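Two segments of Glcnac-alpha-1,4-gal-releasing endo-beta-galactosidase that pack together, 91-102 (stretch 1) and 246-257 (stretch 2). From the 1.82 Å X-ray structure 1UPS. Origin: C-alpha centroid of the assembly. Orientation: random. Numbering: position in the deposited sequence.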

# COMPACT_ATOMS: atom_id res chain seq x y z
N GLY A 91 26.14 0.75 8.95
CA GLY A 91 27.25 0.18 8.20
C GLY A 91 27.52 0.99 6.95
O GLY A 91 27.43 2.22 6.97
N THR A 92 27.81 0.32 5.84
CA THR A 92 28.22 1.06 4.66
C THR A 92 27.07 1.32 3.67
O THR A 92 27.31 1.53 2.48
CB THR A 92 29.43 0.39 3.96
OG1 THR A 92 29.18 -1.01 3.72
CG2 THR A 92 30.65 0.40 4.90
N VAL A 93 25.84 1.33 4.17
CA VAL A 93 24.68 1.69 3.33
C VAL A 93 24.82 3.15 2.86
O VAL A 93 25.16 4.03 3.65
CB VAL A 93 23.36 1.57 4.11
CG1 VAL A 93 22.17 2.15 3.31
CG2 VAL A 93 23.06 0.09 4.50
N ARG A 94 24.55 3.40 1.59
CA ARG A 94 24.53 4.76 1.09
C ARG A 94 23.11 5.13 0.74
O ARG A 94 22.36 4.28 0.25
CB ARG A 94 25.45 4.87 -0.10
CG ARG A 94 26.91 4.61 0.38
CD ARG A 94 27.92 4.78 -0.67
NE ARG A 94 28.11 3.60 -1.50
CZ ARG A 94 28.95 3.60 -2.52
NH1 ARG A 94 29.14 2.52 -3.26
NH2 ARG A 94 29.62 4.72 -2.80
N SER A 95 22.73 6.37 1.00
CA SER A 95 21.37 6.82 0.67
C SER A 95 21.36 8.33 0.49
O SER A 95 22.07 9.04 1.21
CB SER A 95 20.36 6.41 1.77
OG SER A 95 19.02 6.87 1.47
N SER A 96 20.56 8.81 -0.47
CA SER A 96 20.27 10.23 -0.60
C SER A 96 18.78 10.41 -0.31
O SER A 96 17.93 9.90 -1.05
CB SER A 96 20.58 10.73 -2.00
OG SER A 96 21.98 10.93 -2.17
N ALA A 97 18.47 11.16 0.74
CA ALA A 97 17.07 11.28 1.21
C ALA A 97 16.61 12.72 1.45
O ALA A 97 17.41 13.59 1.86
CB ALA A 97 16.90 10.48 2.53
N ILE A 98 15.31 12.96 1.22
CA ILE A 98 14.67 14.14 1.80
C ILE A 98 13.56 13.67 2.73
O ILE A 98 13.00 12.57 2.54
CB ILE A 98 14.16 15.14 0.72
CG1 ILE A 98 13.04 14.53 -0.15
CG2 ILE A 98 15.34 15.62 -0.14
CD1 ILE A 98 12.28 15.56 -1.01
N MET A 99 13.25 14.48 3.75
CA MET A 99 12.19 14.12 4.68
C MET A 99 11.31 15.32 4.95
O MET A 99 11.80 16.43 4.94
CB MET A 99 12.76 13.63 6.02
CG MET A 99 13.89 12.60 5.92
SD MET A 99 14.16 11.70 7.45
CE MET A 99 14.56 13.11 8.60
N SER A 100 10.02 15.08 5.20
CA SER A 100 9.07 16.17 5.49
C SER A 100 9.00 16.55 6.99
O SER A 100 8.04 17.18 7.44
CB SER A 100 7.67 15.83 4.96
OG SER A 100 7.03 14.87 5.80
N PHE A 101 10.04 16.18 7.75
CA PHE A 101 10.09 16.43 9.20
C PHE A 101 11.54 16.29 9.66
O PHE A 101 12.41 15.82 8.91
CB PHE A 101 9.23 15.39 9.95
CG PHE A 101 9.74 13.99 9.77
CD1 PHE A 101 9.38 13.25 8.64
CD2 PHE A 101 10.65 13.44 10.68
CE1 PHE A 101 9.91 11.96 8.44
CE2 PHE A 101 11.18 12.16 10.49
CZ PHE A 101 10.80 11.41 9.36
N ASP A 102 11.79 16.70 10.90
CA ASP A 102 13.08 16.49 11.55
C ASP A 102 12.74 16.41 13.03
O ASP A 102 12.29 17.39 13.61
CB ASP A 102 13.99 17.68 11.24
CG ASP A 102 15.40 17.53 11.78
OD1 ASP A 102 16.21 18.48 11.57
OD2 ASP A 102 15.80 16.53 12.42
N MET A 246 1.77 10.99 10.37
CA MET A 246 2.97 10.37 9.81
C MET A 246 3.72 11.38 8.97
O MET A 246 3.10 12.29 8.37
CB MET A 246 2.59 9.16 8.94
CG MET A 246 1.94 8.02 9.75
SD MET A 246 1.44 6.63 8.69
CE MET A 246 2.99 5.63 8.73
N GLY A 247 5.04 11.22 8.92
CA GLY A 247 5.91 12.05 8.10
C GLY A 247 6.34 11.26 6.88
O GLY A 247 6.18 10.04 6.86
N THR A 248 6.90 11.96 5.89
CA THR A 248 7.23 11.35 4.60
C THR A 248 8.72 11.37 4.34
O THR A 248 9.39 12.38 4.61
CB THR A 248 6.51 12.14 3.46
OG1 THR A 248 5.09 11.97 3.62
CG2 THR A 248 6.82 11.54 2.06
N ILE A 249 9.23 10.27 3.78
CA ILE A 249 10.63 10.21 3.33
C ILE A 249 10.63 9.80 1.86
O ILE A 249 9.89 8.88 1.47
CB ILE A 249 11.43 9.15 4.17
CG1 ILE A 249 11.33 9.49 5.68
CG2 ILE A 249 12.89 9.04 3.63
CD1 ILE A 249 12.03 8.47 6.60
N LEU A 250 11.45 10.47 1.05
CA LEU A 250 11.67 10.08 -0.33
C LEU A 250 13.18 9.89 -0.48
O LEU A 250 13.95 10.82 -0.25
CB LEU A 250 11.18 11.17 -1.30
CG LEU A 250 9.67 11.23 -1.51
CD1 LEU A 250 9.25 12.63 -2.07
CD2 LEU A 250 9.22 10.11 -2.43
N ASN A 251 13.60 8.69 -0.85
CA ASN A 251 15.03 8.40 -0.89
C ASN A 251 15.43 7.27 -1.83
O ASN A 251 14.57 6.62 -2.45
CB ASN A 251 15.64 8.28 0.56
CG ASN A 251 15.18 7.05 1.33
OD1 ASN A 251 14.15 6.45 1.05
ND2 ASN A 251 15.97 6.67 2.36
N ILE A 252 16.73 7.10 -1.99
CA ILE A 252 17.28 6.08 -2.86
C ILE A 252 18.49 5.47 -2.15
O ILE A 252 19.15 6.16 -1.38
CB ILE A 252 17.64 6.68 -4.24
CG1 ILE A 252 18.10 5.58 -5.21
CG2 ILE A 252 18.64 7.87 -4.11
CD1 ILE A 252 18.08 6.02 -6.72
N TYR A 253 18.73 4.18 -2.37
CA TYR A 253 19.75 3.45 -1.62
C TYR A 253 20.60 2.62 -2.56
O TYR A 253 20.14 2.17 -3.63
CB TYR A 253 19.08 2.40 -0.75
CG TYR A 253 18.21 2.86 0.36
CD1 TYR A 253 16.88 3.21 0.13
CD2 TYR A 253 18.69 2.87 1.69
CE1 TYR A 253 16.04 3.59 1.20
CE2 TYR A 253 17.86 3.25 2.76
CZ TYR A 253 16.53 3.60 2.49
OH TYR A 253 15.69 3.98 3.53
N THR A 254 21.84 2.37 -2.13
CA THR A 254 22.56 1.19 -2.63
C THR A 254 23.46 0.63 -1.52
O THR A 254 23.64 1.28 -0.49
CB THR A 254 23.31 1.49 -3.95
OG1 THR A 254 23.76 0.24 -4.54
CG2 THR A 254 24.61 2.31 -3.69
N ASP A 255 23.98 -0.59 -1.73
CA ASP A 255 24.81 -1.27 -0.72
C ASP A 255 24.04 -1.58 0.57
O ASP A 255 24.63 -1.66 1.66
CB ASP A 255 26.06 -0.45 -0.44
CG ASP A 255 26.90 -0.28 -1.69
OD1 ASP A 255 27.55 0.78 -1.84
OD2 ASP A 255 26.93 -1.16 -2.58
N ALA A 256 22.73 -1.76 0.41
CA ALA A 256 21.82 -2.05 1.50
C ALA A 256 21.26 -3.46 1.34
O ALA A 256 21.86 -4.30 0.62
CB ALA A 256 20.68 -0.99 1.54
N GLY A 257 20.13 -3.75 1.98
CA GLY A 257 19.57 -5.09 1.89
C GLY A 257 19.07 -5.45 0.49
O GLY A 257 18.84 -6.63 0.20
O HOH W 1 29.03 1.49 0.64

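The strand through residues 94-99 pairs with residues 249-254 of strand 246-254 in antiparallel fashion, their axes 166° apart in direction and 4.7 Å apart at closest approach. Narrow and wide pairs alternate along the ladder. In the wide pairs the backbones bond reciprocally: Ile-98 N donates to Leu-250 O (2.9 Å) and Leu-250 N to Ile-98 O (3.0 Å), and the same pattern joins Arg-94 to Thr-254 and Ser-96 to Ile-252. In the narrow pairs the CA atoms close to 4.1 Å at Ala-97 and Asn-251, and CA-H...O contacts fill the gaps between the amide bonds.

On the face carrying Ser-95, Ala-97, Met-99, Ile-249, Asn-251 and Tyr-253, Ser-95 and Ala-97 lie across from the larger Tyr-253 and Asn-251, whereas Met-99 and Ile-249 are both large. The methyl of Ala-97 sits against the base of Asn-251, CB to CB 3.2 Å, and the CA atoms come closest here. Ser-95 lies beneath the ring of Tyr-253: its OG is over one face of the ring, while Val-93 CG1 meets the ring edge, 3.9 Å from Tyr-253 CD2, and rests 3.9 Å from Ala-256 CB. With chi1 at t, Ser-95 OG donates to Ile-252 O (2.9 Å) and accepts a weak bond from Asn-251 ND2 (3.2 Å). The same ND2 of Asn-251 reaches Tyr-253 OH at 2.9 Å, so the amide links the hydroxyls of Ser-95 and Tyr-253. Farther along, Ile-249 fills the space beside Met-99 and Phe-101, with its CD1 4.0 Å from Met-99 SD and its CG1 4.0 Å from Phe-101 CE1.

The hollow that receives Phe-101 is made by a missing side chain. Phe-101 CD1 lies 3.7 Å from Gly-247 CA, and a CB on that glycine would fall 2.4 Å from the same CD1, a clash. At this end the ladder changes character: Ser-100 N still donates to Thr-248 O (2.8 Å), but the return bond from Thr-248 N goes to the side-chain OG of Ser-100 (2.9 Å) instead of a carbonyl.

On the other face, Ile-98 CG1 packs on Leu-250 CB at 4.0 Å, and Arg-94 extends past Thr-254 to close the far end. Its NE and NH1 both donate to Asp-255 OD1, at 2.9 and 2.8 Å, in a salt bridge that meets the guanidinium at its edge. Asp-255, with positive phi, follows the end of the strand and points its CB toward stretch 1. Water 1 donates to both Thr-92 O (2.5 Å) and Asp-255 OD1 (3.0 Å), bridging the two segments.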